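Local coordinates for protein putative hydroxymethylglutaryl-CoA synthase (Streptococcus mutans, PDB 3SQZ) that probably catalyses the condensation of acetyl-CoA with acetoacetyl-CoA to hydroxymethylglutaryl-CoA, and binds coenzyme A within a thiolase fold, at residues Val108-Ser114 / Leu168-Ile174; Leu88-Ala93 / Ala189-Ala193; Lys120-Val124 / Arg137-Met141. One frame throughout, in Å; residues are numbered along the deposited sequence.

All three contacts belong to one half of the thiolase fold and share its mixed sheet, in which strands 137-141, 105-111, 166-175 and 188-198 lie side by side in that order. Interaction 1 pairs the two middle strands of this set; interaction 2 lays helix 85-94 on strand 188-198, and interaction 3 sets the start of helix 122-129 on strand 137-141, outermost in the sheet within this chain. Their centres lie about 8 Å (1 and 2), 9 Å (1 and 3) and 14 Å (2 and 3) apart. Along the chain, interaction 2 encloses interaction 1, which encloses interaction 3. The packed sheet thus carries the loop bearing Glu113, a predicted active-site residue.

Interaction 1: Val108-Ser114 / Leu168-Ile174; sequences VILATES and LVLASDI
Four nearly straight backbone hydrogen bonds join Val108-Ala111 to Leu168-Ser172 as parallel strands: Ile109 N to Leu168 O, Leu170 N to Ile109 O, Ala111 N to Leu170 O and Ser172 N to Ala111 O. Ile109 and Ala111 use both their N-H and their carbonyl toward the partner strand.

Apolar contacts fill the face carrying Val108, Leu110, Leu168 and Leu170. A first torsion that sets Val108 CG1 anti to the backbone N (chi1 179°) carries this methyl to the Leu170 side chain, where it meets CD2 at 3.7 Å. Leu110 CD1 reaches across to Leu170 CB at 3.9 Å, the two side chains crossing at about a right angle. Branched aliphatic residues suit this buried sheet; the other face carries Ile109 and Val169 as well as the small Ala111 and Ala171, and helix 147-161 can pack closely on it.

Beyond the paired strands, polar side chains take over around the Asp173 carboxylate. Its OD2 accepts two bonds: Glu113 N comes to the syn lone pair at 2.8 Å. Ser114 OG gives its proton to the anti lone pair of the same Asp173 OD2 at 2.6 Å. Ser114 OG also accepts from Ile174 N at 3.1 Å, so one hydroxyl bridges side chain and backbone. Thr112 OG1 lies 2.7 Å from Ser172 O and accepts from Ser114 N, an ST turn that helps shape the chain around Glu113. As a carboxylate, Asp173 suits this gathering of donors; its OD1 is hydrogen-bonded to Thr313 OG1. Glu113 is the predicted proton donor/acceptor, its side chain about 7 Å from those of His267 and Asn310 and from bound coenzyme A.

Helix 147-161 covers the Ile109 and Ala111 face, helix 85-94 packs against Leu168 and Ser172, and strands 137-141 and 188-198 flank the pair.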
# COMPACT_ATOMS: atom_id res chain seq x y z
N VAL A 108 -5.58 7.42 -14.71
CA VAL A 108 -5.42 7.51 -13.26
C VAL A 108 -6.23 6.36 -12.67
O VAL A 108 -7.44 6.28 -12.89
CB VAL A 108 -5.96 8.85 -12.72
CG1 VAL A 108 -5.81 8.91 -11.20
CG2 VAL A 108 -5.26 10.04 -13.39
N ILE A 109 -5.56 5.46 -11.95
CA ILE A 109 -6.22 4.30 -11.38
C ILE A 109 -6.05 4.34 -9.87
O ILE A 109 -4.92 4.41 -9.36
CB ILE A 109 -5.63 2.96 -11.88
CG1 ILE A 109 -5.55 2.95 -13.42
CG2 ILE A 109 -6.44 1.80 -11.35
CD1 ILE A 109 -4.88 1.70 -13.98
N LEU A 110 -7.17 4.28 -9.14
CA LEU A 110 -7.15 4.17 -7.69
C LEU A 110 -7.47 2.74 -7.29
O LEU A 110 -8.59 2.27 -7.53
CB LEU A 110 -8.18 5.12 -7.08
CG LEU A 110 -8.38 4.96 -5.56
CD1 LEU A 110 -7.11 5.23 -4.77
CD2 LEU A 110 -9.52 5.86 -5.09
N ALA A 111 -6.50 2.06 -6.70
CA ALA A 111 -6.70 0.76 -6.07
C ALA A 111 -7.02 0.99 -4.60
O ALA A 111 -6.27 1.68 -3.91
CB ALA A 111 -5.44 -0.08 -6.22
N THR A 112 -8.14 0.45 -4.13
CA THR A 112 -8.54 0.67 -2.76
C THR A 112 -9.59 -0.35 -2.34
O THR A 112 -10.30 -0.91 -3.19
CB THR A 112 -9.11 2.11 -2.54
OG1 THR A 112 -9.31 2.35 -1.14
CG2 THR A 112 -10.45 2.30 -3.26
N GLU A 113 -9.69 -0.58 -1.04
CA GLU A 113 -10.85 -1.25 -0.45
C GLU A 113 -11.48 -0.35 0.61
O GLU A 113 -12.26 -0.83 1.44
CB GLU A 113 -10.50 -2.64 0.10
CG GLU A 113 -9.38 -2.65 1.12
CD GLU A 113 -9.19 -4.00 1.77
OE1 GLU A 113 -10.07 -4.39 2.56
OE2 GLU A 113 -8.15 -4.66 1.50
N SER A 114 -11.18 0.94 0.54
CA SER A 114 -11.67 1.93 1.50
C SER A 114 -12.45 3.03 0.78
O SER A 114 -12.37 4.21 1.13
CB SER A 114 -10.49 2.57 2.25
OG SER A 114 -9.69 1.59 2.90
N LEU A 168 -0.78 7.10 -13.74
CA LEU A 168 -0.66 7.27 -12.31
C LEU A 168 -1.48 6.18 -11.62
O LEU A 168 -2.69 6.09 -11.82
CB LEU A 168 -1.20 8.64 -11.91
CG LEU A 168 -1.19 8.96 -10.42
CD1 LEU A 168 0.23 8.95 -9.86
CD2 LEU A 168 -1.88 10.29 -10.17
N VAL A 169 -0.79 5.36 -10.82
CA VAL A 169 -1.43 4.33 -10.02
C VAL A 169 -1.37 4.74 -8.56
O VAL A 169 -0.30 5.08 -8.05
CB VAL A 169 -0.72 2.97 -10.21
CG1 VAL A 169 -1.28 1.91 -9.26
CG2 VAL A 169 -0.84 2.52 -11.66
N LEU A 170 -2.52 4.73 -7.89
CA LEU A 170 -2.61 5.05 -6.47
C LEU A 170 -3.10 3.81 -5.75
O LEU A 170 -4.04 3.17 -6.19
CB LEU A 170 -3.63 6.17 -6.23
CG LEU A 170 -3.44 7.55 -6.86
CD1 LEU A 170 -2.02 8.06 -6.77
CD2 LEU A 170 -3.97 7.61 -8.27
N ALA A 171 -2.45 3.50 -4.63
CA ALA A 171 -2.85 2.40 -3.77
C ALA A 171 -3.05 2.99 -2.39
O ALA A 171 -2.07 3.24 -1.67
CB ALA A 171 -1.77 1.34 -3.74
N SER A 172 -4.30 3.25 -2.03
CA SER A 172 -4.63 4.09 -0.88
C SER A 172 -5.69 3.41 -0.04
O SER A 172 -6.69 2.93 -0.56
CB SER A 172 -5.15 5.43 -1.37
OG SER A 172 -5.42 6.28 -0.27
N ASP A 173 -5.48 3.38 1.28
CA ASP A 173 -6.38 2.63 2.15
C ASP A 173 -6.23 3.06 3.60
O ASP A 173 -5.17 3.55 4.02
CB ASP A 173 -6.12 1.12 2.05
CG ASP A 173 -6.94 0.44 0.96
OD1 ASP A 173 -6.33 -0.21 0.08
OD2 ASP A 173 -8.18 0.52 1.01
N ILE A 174 -7.30 2.83 4.35
CA ILE A 174 -7.29 2.98 5.80
C ILE A 174 -7.79 1.67 6.37
O ILE A 174 -8.94 1.28 6.17
CB ILE A 174 -8.18 4.15 6.24
CG1 ILE A 174 -7.59 5.46 5.71
CG2 ILE A 174 -8.31 4.19 7.75
CD1 ILE A 174 -8.50 6.65 5.84

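Interaction 2: Leu88-Ala93 / Ala189-Ala193; sequences LAAGSA and AGSIA
Ser191 and Ser92 meet through their hydroxyls where helix 85-94 lies on strand 188-198, an alpha-on-beta layer of the thiolase fold. The short helix and strand segments run at 42° to each other with their axes 6.9 Å apart, a close approach made possible by the short side chains of Ser92, Ser191 and Ala193, which face across the interface.

Ser191 can be followed outward from the strand. Its CB packs against the Leu88 end of the helix segment, 3.4 Å from Leu88 O and 3.9 Å from Leu88 CB. With OG anti to the backbone N (chi1 176°), the hydroxyl points along its own strand, passing Ala89 CA at 3.3 Å, and gives its proton to Ser92 OG at 2.9 Å. Ser92 OG in turn donates to Ala89 O, one turn back in its own helix, so a chain of two hydroxyls ends on a backbone carbonyl. Serine suits both places: each is small enough for the close layers, and its buried hydroxyl finds a partner within them. Ser191 OG also packs against Ser172 of strand 166-175, which lies beside strand 188-198 in the sheet.

On one side of this pair Leu88 CD1 lies over the strand, near Gly190 N. On the other side Ala193 CB sits 3.4 Å from Ser92 OG, with Ala93 CB beyond it at 4.3 Å from Ala193 CB. Leu88 and Ser92 also touch Thr45 of strand 37-45, the next strand across. Ala89 O receives Ser92 OG with the donor tilted 25° from the carbonyl plane, and also accepts the helical bond from Ala93 N at 3.1 Å.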
# COMPACT_ATOMS: atom_id res chain seq x y z
N LEU A 88 -5.33 11.05 1.01
CA LEU A 88 -4.05 10.35 1.09
C LEU A 88 -3.52 10.06 -0.31
O LEU A 88 -2.33 10.23 -0.58
CB LEU A 88 -4.18 9.06 1.91
CG LEU A 88 -4.46 9.26 3.40
CD1 LEU A 88 -4.80 7.93 4.04
CD2 LEU A 88 -3.28 9.93 4.11
N ALA A 89 -4.41 9.63 -1.22
CA ALA A 89 -4.00 9.33 -2.59
C ALA A 89 -3.46 10.59 -3.27
O ALA A 89 -2.38 10.56 -3.88
CB ALA A 89 -5.15 8.74 -3.38
N ALA A 90 -4.18 11.70 -3.15
CA ALA A 90 -3.73 12.94 -3.76
C ALA A 90 -2.41 13.41 -3.15
O ALA A 90 -1.54 13.89 -3.87
CB ALA A 90 -4.80 14.02 -3.62
N GLY A 91 -2.26 13.27 -1.83
CA GLY A 91 -1.01 13.62 -1.18
C GLY A 91 0.16 12.81 -1.71
O GLY A 91 1.24 13.34 -1.97
N SER A 92 -0.05 11.50 -1.89
CA SER A 92 1.05 10.66 -2.35
C SER A 92 1.48 11.03 -3.77
O SER A 92 2.66 11.00 -4.09
CB SER A 92 0.71 9.16 -2.20
OG SER A 92 -0.33 8.74 -3.08
N ALA A 93 0.52 11.39 -4.61
CA ALA A 93 0.85 11.82 -5.96
C ALA A 93 1.53 13.20 -5.96
O ALA A 93 2.43 13.47 -6.75
CB ALA A 93 -0.40 11.85 -6.81
N ALA A 189 -2.87 3.37 7.92
CA ALA A 189 -3.38 4.29 6.91
C ALA A 189 -2.24 4.77 6.03
O ALA A 189 -1.16 5.07 6.54
CB ALA A 189 -4.06 5.48 7.56
N GLY A 190 -2.47 4.86 4.72
CA GLY A 190 -1.47 5.42 3.85
C GLY A 190 -1.78 5.19 2.39
O GLY A 190 -2.69 4.43 2.04
N SER A 191 -1.01 5.86 1.55
CA SER A 191 -1.16 5.72 0.10
C SER A 191 0.20 5.74 -0.57
O SER A 191 1.04 6.59 -0.27
CB SER A 191 -2.00 6.86 -0.48
OG SER A 191 -2.05 6.77 -1.91
N ILE A 192 0.37 4.82 -1.51
CA ILE A 192 1.49 4.79 -2.43
C ILE A 192 1.02 5.32 -3.78
O ILE A 192 -0.05 4.94 -4.26
CB ILE A 192 2.02 3.35 -2.61
CG1 ILE A 192 2.77 2.91 -1.35
CG2 ILE A 192 2.86 3.22 -3.87
CD1 ILE A 192 4.18 3.44 -1.23
N ALA A 193 1.81 6.21 -4.38
CA ALA A 193 1.60 6.64 -5.76
C ALA A 193 2.75 6.13 -6.61
O ALA A 193 3.91 6.23 -6.21
CB ALA A 193 1.53 8.16 -5.84

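Interaction 3: Lys120-Val124 / Arg137-Met141; sequences KAGAV and RSFEM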
# COMPACT_ATOMS: atom_id res chain seq x y z
N LYS A 120 -19.02 6.73 -7.94
CA LYS A 120 -17.96 7.62 -8.41
C LYS A 120 -16.60 7.12 -7.96
O LYS A 120 -16.35 6.95 -6.76
CB LYS A 120 -18.21 9.04 -7.90
CG LYS A 120 -17.14 10.03 -8.35
CD LYS A 120 -17.56 11.47 -8.05
CE LYS A 120 -16.47 12.45 -8.42
NZ LYS A 120 -16.99 13.84 -8.47
N ALA A 121 -15.70 6.89 -8.90
CA ALA A 121 -14.35 6.47 -8.56
C ALA A 121 -13.60 7.56 -7.81
O ALA A 121 -13.59 8.71 -8.23
CB ALA A 121 -13.59 6.10 -9.81
N GLY A 122 -12.90 7.18 -6.74
CA GLY A 122 -12.09 8.14 -6.01
C GLY A 122 -11.00 8.74 -6.88
O GLY A 122 -10.54 9.86 -6.64
N ALA A 123 -10.61 8.01 -7.92
CA ALA A 123 -9.62 8.49 -8.88
C ALA A 123 -10.02 9.81 -9.54
O ALA A 123 -9.17 10.60 -9.92
CB ALA A 123 -9.37 7.45 -9.96
N VAL A 124 -11.33 10.04 -9.71
CA VAL A 124 -11.77 11.29 -10.34
C VAL A 124 -11.35 12.49 -9.49
O VAL A 124 -10.91 13.51 -10.02
CB VAL A 124 -13.29 11.27 -10.59
CG1 VAL A 124 -13.76 12.63 -11.07
CG2 VAL A 124 -13.64 10.17 -11.59
N ARG A 137 -8.53 8.71 -18.73
CA ARG A 137 -9.53 7.88 -18.08
C ARG A 137 -9.16 7.71 -16.61
O ARG A 137 -7.99 7.58 -16.26
CB ARG A 137 -9.73 6.53 -18.77
CG ARG A 137 -8.59 5.55 -18.65
CD ARG A 137 -8.98 4.15 -19.19
NE ARG A 137 -9.11 4.09 -20.65
CZ ARG A 137 -8.10 3.87 -21.49
NH1 ARG A 137 -6.86 3.72 -21.04
NH2 ARG A 137 -8.34 3.82 -22.80
N SER A 138 -10.18 7.71 -15.76
CA SER A 138 -9.98 7.61 -14.32
C SER A 138 -10.98 6.60 -13.78
O SER A 138 -12.17 6.65 -14.13
CB SER A 138 -10.25 8.97 -13.67
OG SER A 138 -9.40 9.98 -14.18
N PHE A 139 -10.52 5.67 -12.96
CA PHE A 139 -11.41 4.68 -12.37
C PHE A 139 -10.74 4.02 -11.17
O PHE A 139 -9.55 4.22 -10.90
CB PHE A 139 -11.86 3.64 -13.43
CG PHE A 139 -10.73 2.85 -13.99
CD1 PHE A 139 -10.38 1.63 -13.43
CD2 PHE A 139 -10.00 3.32 -15.07
CE1 PHE A 139 -9.32 0.91 -13.91
CE2 PHE A 139 -8.92 2.60 -15.56
CZ PHE A 139 -8.58 1.39 -14.98
N GLU A 140 -11.51 3.20 -10.48
CA GLU A 140 -11.08 2.48 -9.30
C GLU A 140 -11.00 0.99 -9.62
O GLU A 140 -11.78 0.47 -10.42
CB GLU A 140 -12.15 2.70 -8.25
CG GLU A 140 -11.75 2.76 -6.82
CD GLU A 140 -12.91 3.18 -5.93
OE1 GLU A 140 -13.18 4.39 -5.76
OE2 GLU A 140 -13.53 2.29 -5.35
N MET A 141 -10.05 0.30 -8.97
CA MET A 141 -10.03 -1.15 -8.95
C MET A 141 -10.21 -1.66 -7.54
O MET A 141 -9.73 -1.04 -6.58
CB MET A 141 -8.71 -1.69 -9.50
CG MET A 141 -8.50 -1.48 -10.97
SD MET A 141 -6.93 -2.26 -11.40
CE MET A 141 -6.92 -2.10 -13.17
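Glu140 OE1 receives the backbone N-H of Gly122 in an almost straight hydrogen bond of 3.0 Å with an N-H...O angle of 175°. The oxygen uses its anti lone pair, the one directed away from the other carboxylate oxygen. Glutamate suits this place because its chain runs extended beyond CG (chi2 172°) and so spans the distance from the strand to the start of the helix.

Two alanine methyls rest on the strand beside this bond. Ala121 CB lies 3.6 Å from Phe139 CA and equally near Glu140 N, with Glu140 CB at 4.0 Å from it. Ala123 CB sits 3.4 Å from Phe139 O, on the side toward Ser138, and also approaches Ser138 CB. Both methyls are small enough to let the chain come down onto the strand backbone. At the margin, Val124 CG2 meets Ser138 CB at 4.2 Å.

These segments belong to a beta-alpha-beta crossover, in which strand 105-111 leads through helix 122-129 to strand 137-141, parallel to the first and at the edge of the sheet within this chain. The Gly122 N-H lies at the beginning of that helix, where the helix dipole would probably favour a negatively charged partner.

Further out, Val124 N bonds back to Ala121 O, fixing the turn into the helix. Phe139 points its side chain to the other side of the sheet, where it touches Tyr154 of helix 147-161 and Ile109, while the methyl CE of Met141 lies at the ring edge, in its plane. Backbone bonds from Phe139 to Val108 and Leu110 hold the strand in place, and Ala123 also touches Leu110.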